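Local coordinates for protein putative succinylglutamate desuccinylase / aspartoacylase (Shewanella amazonensis, PDB 3FMC) that probably acts as a zinc-dependent hydrolase of ester bonds, related to succinylglutamate desuccinylases and aspartoacylases, at residues R140-P145 with A155-S160; D166-L171 with G208-A213; I196-L201 with V342-F347; E223-S226 with E231-V234; P316-L321 with E357-M362. All coordinates share one frame; numbering follows the deposited sequence. Where two conformers were deposited one is given.

Contact 1: R140-P145 with A155-S160; sequences RRLNNP and AVTLQS
Leu142 and Val156 point at each other across the interface of two helices and run antiparallel, side by side, each branch flanking the other instead of meeting it head-on. The branch carbon Leu142 CG rests 3.9 Å from Val156 CG1, while Leu142 CD2 lies alongside, 4.0 Å from Val156 CB. Leu142 holds CG anti to its carbonyl carbon (chi1 -63°), and from there its two methyls part company: CD2 stays with Val156, and CD1 reaches the next residue, 3.9 Å from Thr157 OG1. The threonine side chain runs across that of Leu142 at about a right angle, and its hydroxyl is already engaged with Arg153 O one turn earlier in its own helix. This is helix-helix packing within the catalytic domain, whose family belongs to the zinc exopeptidase clan: the last part of helix 123-142 leans on helix 150-163, which in turn lies against strand 36-40 through Leu158. At the margin, Arg141 brings its aliphatic CG within 4.5 Å of Val156 CG2, a peripheral touch, and its guanidinium NE is hydrogen-bonded to His152 NE2. Val156 also packs on Cys138 of helix 123-142.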
# COMPACT_ATOMS: atom_id res chain seq x y z
N ARG C 140 -0.29 -32.39 10.86
CA ARG C 140 -0.32 -33.00 9.55
C ARG C 140 -0.43 -31.92 8.46
O ARG C 140 0.21 -32.00 7.41
CB ARG C 140 -1.49 -33.99 9.48
CG ARG C 140 -1.68 -34.63 8.11
CD ARG C 140 -2.70 -35.79 8.11
NE ARG C 140 -4.09 -35.34 8.06
CZ ARG C 140 -4.70 -34.90 6.96
NH1 ARG C 140 -4.04 -34.81 5.80
NH2 ARG C 140 -5.97 -34.53 7.03
N ARG C 141 -1.24 -30.91 8.72
CA ARG C 141 -1.44 -29.82 7.78
C ARG C 141 -0.15 -29.06 7.46
O ARG C 141 0.10 -28.68 6.32
CB ARG C 141 -2.44 -28.82 8.38
CG ARG C 141 -2.93 -27.82 7.39
CD ARG C 141 -3.87 -28.47 6.40
NE ARG C 141 -4.49 -27.44 5.63
CZ ARG C 141 -5.47 -27.59 4.78
NH1 ARG C 141 -5.97 -28.80 4.51
NH2 ARG C 141 -5.92 -26.53 4.15
N LEU C 142 0.64 -28.77 8.49
CA LEU C 142 1.90 -28.06 8.33
C LEU C 142 3.01 -28.90 7.73
O LEU C 142 4.03 -28.35 7.32
CB LEU C 142 2.38 -27.49 9.66
CG LEU C 142 1.46 -26.43 10.29
CD1 LEU C 142 2.09 -25.83 11.53
CD2 LEU C 142 1.13 -25.32 9.29
N ASN C 143 2.83 -30.22 7.71
CA ASN C 143 3.84 -31.14 7.19
C ASN C 143 3.36 -31.52 5.80
O ASN C 143 2.63 -32.48 5.61
CB ASN C 143 3.96 -32.36 8.11
CG ASN C 143 5.05 -33.33 7.64
OD1 ASN C 143 6.04 -32.90 7.08
ND2 ASN C 143 4.86 -34.62 7.87
N ASN C 144 3.71 -30.70 4.83
CA ASN C 144 3.23 -30.85 3.45
C ASN C 144 4.36 -30.39 2.58
O ASN C 144 4.82 -29.27 2.74
CB ASN C 144 1.97 -30.00 3.25
CG ASN C 144 1.45 -30.01 1.82
OD1 ASN C 144 2.11 -30.48 0.90
ND2 ASN C 144 0.27 -29.42 1.63
N PRO C 145 4.84 -31.26 1.66
CA PRO C 145 5.95 -30.83 0.82
C PRO C 145 5.65 -29.65 -0.11
O PRO C 145 6.58 -29.03 -0.62
CB PRO C 145 6.25 -32.08 -0.03
CG PRO C 145 5.02 -32.91 0.05
CD PRO C 145 4.39 -32.63 1.35
N ALA C 155 -1.96 -19.20 11.46
CA ALA C 155 -3.24 -19.58 12.02
C ALA C 155 -3.25 -20.98 12.59
O ALA C 155 -3.78 -21.20 13.69
CB ALA C 155 -4.34 -19.42 11.00
N VAL C 156 -2.65 -21.92 11.86
CA VAL C 156 -2.61 -23.31 12.28
C VAL C 156 -1.72 -23.47 13.53
O VAL C 156 -2.06 -24.26 14.42
CB VAL C 156 -2.25 -24.28 11.10
CG1 VAL C 156 -2.09 -25.69 11.61
CG2 VAL C 156 -3.30 -24.21 9.99
N THR C 157 -0.66 -22.67 13.65
CA THR C 157 0.21 -22.70 14.85
C THR C 157 -0.57 -22.19 16.08
O THR C 157 -0.54 -22.83 17.16
CB THR C 157 1.53 -21.91 14.62
OG1 THR C 157 2.20 -22.48 13.47
CG2 THR C 157 2.42 -21.89 15.87
N LEU C 158 -1.29 -21.07 15.91
CA LEU C 158 -2.16 -20.55 16.98
C LEU C 158 -3.24 -21.55 17.35
O LEU C 158 -3.49 -21.79 18.53
CB LEU C 158 -2.83 -19.25 16.52
CG LEU C 158 -1.88 -18.06 16.27
CD1 LEU C 158 -2.58 -16.87 15.62
CD2 LEU C 158 -1.23 -17.65 17.56
N GLN C 159 -3.83 -22.16 16.33
CA GLN C 159 -4.94 -23.09 16.48
C GLN C 159 -4.55 -24.31 17.27
O GLN C 159 -5.32 -24.78 18.10
CB GLN C 159 -5.48 -23.46 15.11
CG GLN C 159 -6.81 -24.25 15.15
CD GLN C 159 -7.40 -24.45 13.80
OE1 GLN C 159 -7.19 -23.63 12.89
NE2 GLN C 159 -8.19 -25.53 13.63
N SER C 160 -3.38 -24.86 16.98
CA SER C 160 -2.91 -26.04 17.69
C SER C 160 -2.79 -25.73 19.18
O SER C 160 -3.13 -26.59 20.01
CB SER C 160 -1.58 -26.53 17.12
OG SER C 160 -1.10 -27.58 17.94

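Contact 2: D166-L171 with G208-A213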
# COMPACT_ATOMS: atom_id res chain seq x y z
N ASP C 166 -9.64 -25.56 27.25
CA ASP C 166 -11.07 -25.72 27.42
C ASP C 166 -11.81 -24.45 27.04
O ASP C 166 -12.96 -24.51 26.65
CB ASP C 166 -11.41 -26.04 28.88
CG ASP C 166 -10.72 -27.32 29.35
OD1 ASP C 166 -10.68 -28.30 28.58
OD2 ASP C 166 -10.16 -27.29 30.47
N ILE C 167 -11.15 -23.31 27.21
CA ILE C 167 -11.71 -21.98 26.93
C ILE C 167 -10.73 -21.20 26.05
O ILE C 167 -9.55 -21.10 26.38
CB ILE C 167 -11.94 -21.20 28.24
CG1 ILE C 167 -12.90 -21.99 29.16
CG2 ILE C 167 -12.47 -19.77 27.97
CD1 ILE C 167 -12.88 -21.47 30.59
N VAL C 168 -11.26 -20.64 24.97
CA VAL C 168 -10.48 -19.85 24.03
C VAL C 168 -11.07 -18.46 23.93
O VAL C 168 -12.27 -18.34 23.63
CB VAL C 168 -10.46 -20.51 22.64
CG1 VAL C 168 -9.83 -19.60 21.60
CG2 VAL C 168 -9.74 -21.91 22.70
N LEU C 169 -10.27 -17.45 24.20
CA LEU C 169 -10.71 -16.05 24.08
C LEU C 169 -9.81 -15.33 23.06
O LEU C 169 -8.61 -15.20 23.27
CB LEU C 169 -10.63 -15.30 25.42
CG LEU C 169 -11.34 -15.93 26.62
CD1 LEU C 169 -11.07 -15.04 27.88
CD2 LEU C 169 -12.81 -16.14 26.31
N ASP C 170 -10.41 -14.90 21.96
CA ASP C 170 -9.68 -14.20 20.85
C ASP C 170 -10.01 -12.72 21.00
O ASP C 170 -11.16 -12.32 20.88
CB ASP C 170 -10.13 -14.77 19.51
CG ASP C 170 -9.18 -14.40 18.35
OD1 ASP C 170 -8.12 -13.82 18.62
OD2 ASP C 170 -9.53 -14.68 17.17
N LEU C 171 -9.00 -11.93 21.29
CA LEU C 171 -9.19 -10.51 21.51
C LEU C 171 -8.93 -9.70 20.23
O LEU C 171 -7.78 -9.66 19.70
CB LEU C 171 -8.31 -10.00 22.63
CG LEU C 171 -8.34 -10.79 23.95
CD1 LEU C 171 -7.44 -10.09 24.94
CD2 LEU C 171 -9.76 -10.93 24.48
N GLY C 208 -13.69 -19.63 8.70
CA GLY C 208 -12.28 -19.30 8.60
C GLY C 208 -11.62 -18.68 9.83
O GLY C 208 -10.41 -18.61 9.86
N ALA C 209 -12.41 -18.28 10.82
CA ALA C 209 -11.94 -17.58 12.02
C ALA C 209 -11.54 -18.50 13.17
O ALA C 209 -11.92 -19.65 13.23
CB ALA C 209 -13.03 -16.56 12.51
N MSE C 210 -10.78 -17.96 14.12
CA MSE C 210 -10.28 -18.76 15.26
C MSE C 210 -11.39 -19.37 16.11
O MSE C 210 -11.31 -20.54 16.47
CB MSE C 210 -9.43 -17.89 16.17
CG MSE C 210 -9.11 -18.57 17.56
SE MSE C 210 -8.23 -20.27 17.46
CE MSE C 210 -6.46 -19.58 17.84
N ASP C 211 -12.37 -18.56 16.51
CA ASP C 211 -13.45 -19.08 17.39
C ASP C 211 -14.14 -20.26 16.77
O ASP C 211 -14.23 -21.32 17.38
CB ASP C 211 -14.42 -17.99 17.87
CG ASP C 211 -15.11 -17.17 16.76
OD1 ASP C 211 -14.90 -17.38 15.54
OD2 ASP C 211 -15.85 -16.23 17.17
N GLU C 212 -14.55 -20.12 15.53
CA GLU C 212 -15.16 -21.23 14.79
C GLU C 212 -14.24 -22.43 14.69
O GLU C 212 -14.63 -23.58 14.89
CB GLU C 212 -15.51 -20.76 13.40
CG GLU C 212 -16.51 -19.60 13.37
CD GLU C 212 -16.36 -18.73 12.12
OE1 GLU C 212 -15.46 -18.97 11.27
OE2 GLU C 212 -17.13 -17.77 12.03
N ALA C 213 -12.97 -22.18 14.37
CA ALA C 213 -12.01 -23.26 14.23
C ALA C 213 -11.91 -24.03 15.54
O ALA C 213 -11.74 -25.23 15.55
CB ALA C 213 -10.65 -22.68 13.83
O HOH W 1 -12.12 -15.36 16.55
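Asp170 and Met210 (a selenomethionine) both carry CG anti to the backbone N, with chi1 -164° and 168°, which directs each side chain between strand 167-174 and the start of helix 210-227. The carboxylate oxygen Asp170 OD2 comes to 3.4 Å from Met210 CB. Beyond CB the Met210 chain bends at chi2 (57°), passing Val168, whose CG1 lies 4.2 Å from Met210 CG. The polar link is made by one water, which donates to Asp170 OD2 at 2.7 Å and accepts from Asp211 N at 3.2 Å. OD2 is also bonded to His172 NE2, and OD1 takes Gln39 NE2, so polar partners fix the rotation of this buried carboxylate. His172, His43 and Glu46 may form a metal site, vacant here, consistent with the zinc dependence of the family, and Asp170 would then be a second-shell residue that positions the histidine. At the helix start Glu212 OE1 folds back to accept Ala209 N, at the N-cap position, 3.2 Å away. The strand lies between strands 36-40 and 237-243, and Met210 packs on Leu158 and Ala162 of helix 150-163.

Contact 3: I196-L201 with V342-F347; sequences IPYTLL and VPILHF
An apolar contact with a CH-pi interaction at its centre brings Tyr198, at the start of strand 198-202, against Val342 and Ile344 of strand 341-346, with all three side chains buried. The two strands do not pair with each other: each is a partner of strand 176-184, and the closest CA atoms, those of Tyr198 and Ile344, remain 8.3 Å apart, so side chains alone bridge them. Tyr198 and Val342 reach toward each other from their own strands. The methyl Val342 CG1 lies over one face of the phenol ring, 3.9 Å from its centroid and 22° off the normal, displaced toward the hydroxyl end, where it is 3.6 Å from Tyr198 CZ. The other methyl, Val342 CG2, sits 3.8 Å from Tyr198 CE1. Nearer the backbone, Ile344 carries CG1 anti to its carbonyl carbon (chi1 -62°), and the bend at its second torsion swings CD1 obliquely to 4.0 Å from Tyr198 CB. Ile344 and Leu345 form a classic beta bulge opposite Lys360, and strand 341-346 lies between strands 176-184 and 357-363, antiparallel to both. A leucine in place of Tyr198, without ring or hydroxyl, would probably leave Val342 CG1 without its CH-pi partner and Gly308 O without its weak hydrogen bond. Met362 of strand 357-363 packs on both Tyr198 and Ile344. Farther along, His346 ND1 bonds Phe347 O at 2.7 Å, and Phe347 reaches Lys83 of the third subunit and Ile95 of the second.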
# COMPACT_ATOMS: atom_id res chain seq x y z
N ILE C 196 -19.61 -6.41 28.36
CA ILE C 196 -19.83 -6.10 26.95
C ILE C 196 -21.34 -5.93 26.68
O ILE C 196 -22.11 -6.90 26.79
CB ILE C 196 -19.20 -7.19 26.07
CG1 ILE C 196 -17.67 -7.26 26.37
CG2 ILE C 196 -19.43 -6.84 24.57
CD1 ILE C 196 -16.86 -8.35 25.67
N PRO C 197 -21.74 -4.72 26.28
CA PRO C 197 -23.16 -4.40 26.09
C PRO C 197 -23.86 -5.11 24.93
O PRO C 197 -25.06 -5.31 24.99
CB PRO C 197 -23.14 -2.86 25.93
CG PRO C 197 -21.81 -2.53 25.35
CD PRO C 197 -20.86 -3.57 25.95
N TYR C 198 -23.12 -5.51 23.89
CA TYR C 198 -23.74 -6.09 22.68
C TYR C 198 -23.10 -7.38 22.25
O TYR C 198 -21.88 -7.45 22.07
CB TYR C 198 -23.70 -5.04 21.55
CG TYR C 198 -24.59 -3.84 21.86
CD1 TYR C 198 -25.98 -3.95 21.77
CD2 TYR C 198 -24.08 -2.65 22.33
CE1 TYR C 198 -26.81 -2.91 22.11
CE2 TYR C 198 -24.92 -1.58 22.63
CZ TYR C 198 -26.29 -1.74 22.53
OH TYR C 198 -27.17 -0.70 22.82
N THR C 199 -23.91 -8.41 22.08
CA THR C 199 -23.41 -9.73 21.74
C THR C 199 -24.09 -10.29 20.46
O THR C 199 -25.30 -10.22 20.30
CB THR C 199 -23.63 -10.74 22.90
OG1 THR C 199 -22.98 -10.26 24.16
CG2 THR C 199 -23.14 -12.13 22.50
N LEU C 200 -23.27 -10.84 19.57
CA LEU C 200 -23.71 -11.54 18.37
C LEU C 200 -23.67 -13.03 18.70
O LEU C 200 -22.62 -13.57 19.06
CB LEU C 200 -22.78 -11.26 17.18
CG LEU C 200 -22.87 -9.83 16.65
CD1 LEU C 200 -21.70 -9.36 15.86
CD2 LEU C 200 -24.18 -9.68 15.86
N LEU C 201 -24.84 -13.67 18.64
CA LEU C 201 -24.97 -15.12 18.84
C LEU C 201 -24.77 -15.81 17.51
O LEU C 201 -25.51 -15.57 16.53
CB LEU C 201 -26.33 -15.45 19.48
CG LEU C 201 -26.62 -14.85 20.86
CD1 LEU C 201 -28.07 -15.05 21.28
CD2 LEU C 201 -25.66 -15.43 21.91
N VAL C 342 -28.86 -1.08 16.23
CA VAL C 342 -27.76 -0.51 17.00
C VAL C 342 -26.47 -0.51 16.16
O VAL C 342 -25.93 -1.57 15.91
CB VAL C 342 -27.45 -1.32 18.29
CG1 VAL C 342 -26.34 -0.64 19.08
CG2 VAL C 342 -28.69 -1.39 19.20
N PRO C 343 -26.02 0.67 15.72
CA PRO C 343 -24.74 0.76 15.01
C PRO C 343 -23.63 0.33 15.95
O PRO C 343 -23.55 0.84 17.08
CB PRO C 343 -24.65 2.24 14.63
CG PRO C 343 -25.54 2.92 15.53
CD PRO C 343 -26.67 1.99 15.84
N ILE C 344 -22.84 -0.67 15.53
CA ILE C 344 -21.73 -1.20 16.34
C ILE C 344 -20.41 -0.54 15.97
O ILE C 344 -19.56 -0.22 16.82
CB ILE C 344 -21.63 -2.76 16.18
CG1 ILE C 344 -22.91 -3.44 16.70
CG2 ILE C 344 -20.39 -3.33 16.84
CD1 ILE C 344 -23.29 -3.05 18.15
N LEU C 345 -20.23 -0.32 14.67
CA LEU C 345 -18.96 0.20 14.19
C LEU C 345 -19.20 0.93 12.88
O LEU C 345 -20.20 0.67 12.18
CB LEU C 345 -17.95 -0.96 14.02
CG LEU C 345 -18.31 -2.12 13.07
CD1 LEU C 345 -17.93 -1.75 11.60
CD2 LEU C 345 -17.69 -3.47 13.39
N HIS C 346 -18.27 1.82 12.55
CA HIS C 346 -18.29 2.53 11.30
C HIS C 346 -16.87 2.66 10.73
O HIS C 346 -15.85 2.51 11.43
CB HIS C 346 -19.04 3.89 11.39
CG HIS C 346 -18.32 4.98 12.14
ND1 HIS C 346 -17.13 5.54 11.72
CD2 HIS C 346 -18.69 5.68 13.25
CE1 HIS C 346 -16.78 6.51 12.54
NE2 HIS C 346 -17.73 6.64 13.46
N PHE C 347 -16.84 3.03 9.46
CA PHE C 347 -15.62 3.16 8.68
C PHE C 347 -14.72 4.17 9.34
O PHE C 347 -15.18 5.23 9.81
CB PHE C 347 -16.00 3.54 7.25
CG PHE C 347 -14.87 3.46 6.26
CD1 PHE C 347 -14.24 2.26 6.00
CD2 PHE C 347 -14.56 4.57 5.48
CE1 PHE C 347 -13.26 2.18 5.01
CE2 PHE C 347 -13.58 4.50 4.51
CZ PHE C 347 -12.93 3.31 4.29

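Contact 4: E223-S226 with E231-V234; sequences EVAS and ELGV
Ala225 and Leu232 supply the apolar half of this contact. The methyl Ala225 CB, directed at the returning loop, meets the leucine branch, 3.5 Å from Leu232 CG and 3.3 Å from Leu232 CD1. The second distance is tighter than normal carbon-carbon packing, but Leu232 was modelled in two conformers, so the exact closeness of both is doubtful. With CG anti to the carbonyl carbon (chi1 -68°), the leucine turns its end back to the helix although its CB does not start in that direction.

The polar half runs through water and surrounds Ser226. One water donates to Ser226 OG at 2.9 Å and accepts from Leu232 N at 2.9 Å, tying the hydroxyl to the loop backbone. A second donates to Ser226 OG at 2.8 Å and to Glu231 OE1 at 2.7 Å. Glu231 sets out away from the helix, and a bend at its chi2 (66°) brings the carboxylate round to that water. Ser226 OG is itself hydrogen-bonded to Ala222 O, so the serine anchors both waters while staying fixed to its own helix. Ser226 and Glu231 lie at the exposed margin.

The contact folds the chain back on the end of helix 210-227 on its way into strand 237-243. Leu232 also leans on Leu221 of that helix, and Tyr115 of helix 111-118 also packs on Ala225.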
# COMPACT_ATOMS: atom_id res chain seq x y z
N GLU C 223 -23.28 -32.72 18.71
CA GLU C 223 -24.48 -32.96 17.85
C GLU C 223 -24.57 -34.41 17.46
O GLU C 223 -25.64 -35.04 17.54
CB GLU C 223 -24.43 -32.09 16.57
CG GLU C 223 -24.64 -30.60 16.81
CD GLU C 223 -24.48 -29.75 15.54
OE1 GLU C 223 -24.00 -30.26 14.49
OE2 GLU C 223 -24.84 -28.55 15.62
N VAL C 224 -23.45 -34.95 16.99
CA VAL C 224 -23.37 -36.36 16.61
C VAL C 224 -23.69 -37.26 17.81
O VAL C 224 -24.46 -38.18 17.67
CB VAL C 224 -22.01 -36.71 16.00
CG1 VAL C 224 -21.80 -38.25 15.91
CG2 VAL C 224 -21.88 -35.99 14.60
N ALA C 225 -23.08 -37.01 18.96
CA ALA C 225 -23.33 -37.82 20.16
C ALA C 225 -24.83 -37.77 20.55
O ALA C 225 -25.47 -38.81 20.85
CB ALA C 225 -22.41 -37.37 21.32
N SER C 226 -25.41 -36.56 20.54
CA SER C 226 -26.86 -36.37 20.86
C SER C 226 -27.78 -37.09 19.88
O SER C 226 -28.86 -37.58 20.26
CB SER C 226 -27.24 -34.88 20.89
OG SER C 226 -26.53 -34.25 21.93
N GLU C 231 -25.15 -37.65 25.74
CA GLU C 231 -24.92 -36.29 26.03
C GLU C 231 -23.48 -36.12 26.42
O GLU C 231 -23.04 -36.59 27.47
CB GLU C 231 -25.90 -35.82 27.14
CG GLU C 231 -25.55 -34.49 27.76
CD GLU C 231 -25.65 -33.28 26.83
OE1 GLU C 231 -26.16 -33.41 25.70
OE2 GLU C 231 -25.24 -32.18 27.27
N LEU C 232 -22.72 -35.46 25.55
CA LEU C 232 -21.33 -35.12 25.82
C LEU C 232 -21.22 -33.67 26.26
O LEU C 232 -20.47 -33.35 27.16
CB LEU C 232 -20.48 -35.29 24.57
CG LEU C 232 -20.26 -36.70 24.04
CD1 LEU C 232 -19.51 -36.60 22.72
CD2 LEU C 232 -19.49 -37.50 25.06
N GLY C 233 -21.98 -32.80 25.60
CA GLY C 233 -21.89 -31.38 25.81
C GLY C 233 -20.82 -30.85 24.83
O GLY C 233 -20.05 -31.63 24.30
N VAL C 234 -20.79 -29.53 24.60
CA VAL C 234 -19.77 -28.88 23.76
C VAL C 234 -18.65 -28.63 24.76
O VAL C 234 -18.80 -27.78 25.62
CB VAL C 234 -20.30 -27.63 23.10
CG1 VAL C 234 -19.26 -27.07 22.05
CG2 VAL C 234 -21.64 -27.96 22.41
O HOH W 2 -23.87 -34.33 23.14
O HOH W 3 -28.03 -34.68 24.25

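Contact 5: P316-L321 with E357-M362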
# COMPACT_ATOMS: atom_id res chain seq x y z
N PRO C 316 -30.90 10.06 11.28
CA PRO C 316 -29.72 10.33 10.47
C PRO C 316 -28.51 9.50 10.88
O PRO C 316 -28.09 9.51 12.04
CB PRO C 316 -29.43 11.81 10.74
CG PRO C 316 -30.68 12.34 11.18
CD PRO C 316 -31.28 11.27 12.02
N LEU C 317 -27.94 8.80 9.91
CA LEU C 317 -26.78 7.98 10.12
C LEU C 317 -25.51 8.80 9.82
O LEU C 317 -24.57 8.79 10.62
CB LEU C 317 -26.88 6.76 9.23
CG LEU C 317 -25.97 5.61 9.50
CD1 LEU C 317 -26.24 5.06 10.90
CD2 LEU C 317 -26.17 4.56 8.38
N VAL C 318 -25.48 9.49 8.67
CA VAL C 318 -24.37 10.36 8.30
C VAL C 318 -24.86 11.53 7.44
O VAL C 318 -25.92 11.47 6.82
CB VAL C 318 -23.23 9.65 7.43
CG1 VAL C 318 -22.80 8.26 7.99
CG2 VAL C 318 -23.61 9.52 5.94
N ASN C 319 -24.06 12.58 7.45
CA ASN C 319 -24.18 13.63 6.46
C ASN C 319 -23.17 13.27 5.37
O ASN C 319 -22.04 12.90 5.68
CB ASN C 319 -23.88 14.98 7.01
CG ASN C 319 -25.01 15.50 7.86
OD1 ASN C 319 -26.17 15.27 7.54
ND2 ASN C 319 -24.68 16.13 8.97
N LEU C 320 -23.60 13.37 4.13
CA LEU C 320 -22.79 13.09 2.95
C LEU C 320 -22.59 14.44 2.23
O LEU C 320 -23.52 15.02 1.69
CB LEU C 320 -23.45 12.03 2.08
CG LEU C 320 -22.63 11.53 0.89
CD1 LEU C 320 -21.42 10.73 1.39
CD2 LEU C 320 -23.48 10.73 -0.10
N LEU C 321 -21.33 14.90 2.22
CA LEU C 321 -20.92 16.19 1.71
C LEU C 321 -20.22 16.03 0.36
O LEU C 321 -19.28 15.24 0.21
CB LEU C 321 -19.99 16.86 2.71
CG LEU C 321 -19.42 18.24 2.36
CD1 LEU C 321 -20.56 19.32 2.32
CD2 LEU C 321 -18.26 18.61 3.32
N GLU C 357 -18.06 0.16 2.90
CA GLU C 357 -18.90 -0.24 4.04
C GLU C 357 -18.86 0.87 5.09
O GLU C 357 -17.83 1.13 5.71
CB GLU C 357 -18.44 -1.55 4.61
CG GLU C 357 -19.32 -2.09 5.77
CD GLU C 357 -18.63 -3.22 6.51
OE1 GLU C 357 -18.52 -4.36 6.00
OE2 GLU C 357 -18.20 -2.95 7.63
N LEU C 358 -19.99 1.52 5.27
CA LEU C 358 -20.10 2.64 6.21
C LEU C 358 -20.30 2.20 7.66
O LEU C 358 -19.61 2.69 8.54
CB LEU C 358 -21.21 3.63 5.81
CG LEU C 358 -20.90 4.66 4.75
CD1 LEU C 358 -22.23 5.34 4.32
CD2 LEU C 358 -19.86 5.70 5.26
N TYR C 359 -21.23 1.29 7.90
CA TYR C 359 -21.50 0.79 9.24
C TYR C 359 -21.86 -0.67 9.24
O TYR C 359 -22.25 -1.19 8.21
CB TYR C 359 -22.75 1.50 9.84
CG TYR C 359 -22.59 2.90 10.45
CD1 TYR C 359 -22.55 4.04 9.65
CD2 TYR C 359 -22.58 3.09 11.83
CE1 TYR C 359 -22.44 5.31 10.18
CE2 TYR C 359 -22.52 4.34 12.38
CZ TYR C 359 -22.45 5.46 11.56
OH TYR C 359 -22.36 6.72 12.09
N LYS C 360 -21.65 -1.32 10.38
CA LYS C 360 -22.28 -2.61 10.70
C LYS C 360 -23.28 -2.31 11.85
O LYS C 360 -22.95 -1.60 12.82
CB LYS C 360 -21.30 -3.70 11.02
CG LYS C 360 -20.50 -4.16 9.80
CD LYS C 360 -19.67 -5.36 10.21
CE LYS C 360 -18.79 -5.79 9.16
NZ LYS C 360 -18.22 -7.08 9.63
N VAL C 361 -24.49 -2.83 11.68
CA VAL C 361 -25.62 -2.55 12.54
C VAL C 361 -26.33 -3.80 13.02
O VAL C 361 -26.70 -4.65 12.21
CB VAL C 361 -26.65 -1.66 11.76
CG1 VAL C 361 -27.85 -1.29 12.65
CG2 VAL C 361 -25.95 -0.42 11.23
N MSE C 362 -26.49 -3.97 14.34
CA MSE C 362 -27.29 -5.09 14.84
C MSE C 362 -28.75 -4.67 14.75
O MSE C 362 -29.11 -3.55 15.14
CB MSE C 362 -26.98 -5.40 16.32
CG MSE C 362 -25.60 -5.87 16.49
SE MSE C 362 -25.29 -6.45 18.35
CE MSE C 362 -23.40 -6.85 18.23
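Leu317 and Val318 close round the ring of Tyr359 in the tight part of this contact. Leu317 CD1 stands over the centre of one face, 3.8 Å from the centroid and 10° off the normal, a well-centred CH-pi contact. The branch carbon Leu317 CG is nearer the rim, 3.6 Å from Tyr359 CE1. Val318 comes instead to the ring edge, in plane, with CG1 3.7 Å from the same CE1. Its chi1 of -46° turns CG1 anti to the carbonyl carbon and toward the tyrosine. The phenol hydroxyl is hydrogen-bonded to Gly305 O. A serine in place of Tyr359 would probably open a gap beside Leu317 and Val318 and leave Gly305 O without this donor.

The packing slackens toward Leu358, which points at the other strand but whose CD1 stays 4.7 Å from Val318 CG2, and the opposite faces of the two strands carry the partly exposed Asn319 and Lys360. That two consecutive residues on each side turn inward follows from a classic beta bulge in both strands, Leu317-Val318 opposite Leu335 and Leu358-Tyr359 opposite Phe293.

Strand 316-321 runs between 332-336 and 299-303 in a four-stranded antiparallel sheet, and it packs here on strand 357-363, which lies between 290-294 and 341-346. Val361 also touches Trp146 of the second subunit, and Leu321 meets Tyr54 of the third.

In the fold
From the N terminus, contact 1 closes the short connection between helices 123-142 and 150-163. Contact 2 then opens on the following strand, 167-174, and closes at the start of helix 210-227; through Met210 it touches contact 1. Contact 3 opens at strand 198-202, before contact 2 has closed, so these two cross. Contact 4 closes the tight return at the far end of helix 210-227 and is nested inside the long loop of contact 3. Contact 5 opens at 316-321 and crosses contact 3; their strands 341-346 and 357-363 are neighbours, with probable backbone hydrogen bonds. Contact 3 ties strand 198-202 of the catalytic part to 341-346, while contact 5 joins the four-stranded antiparallel sheet to 357-363.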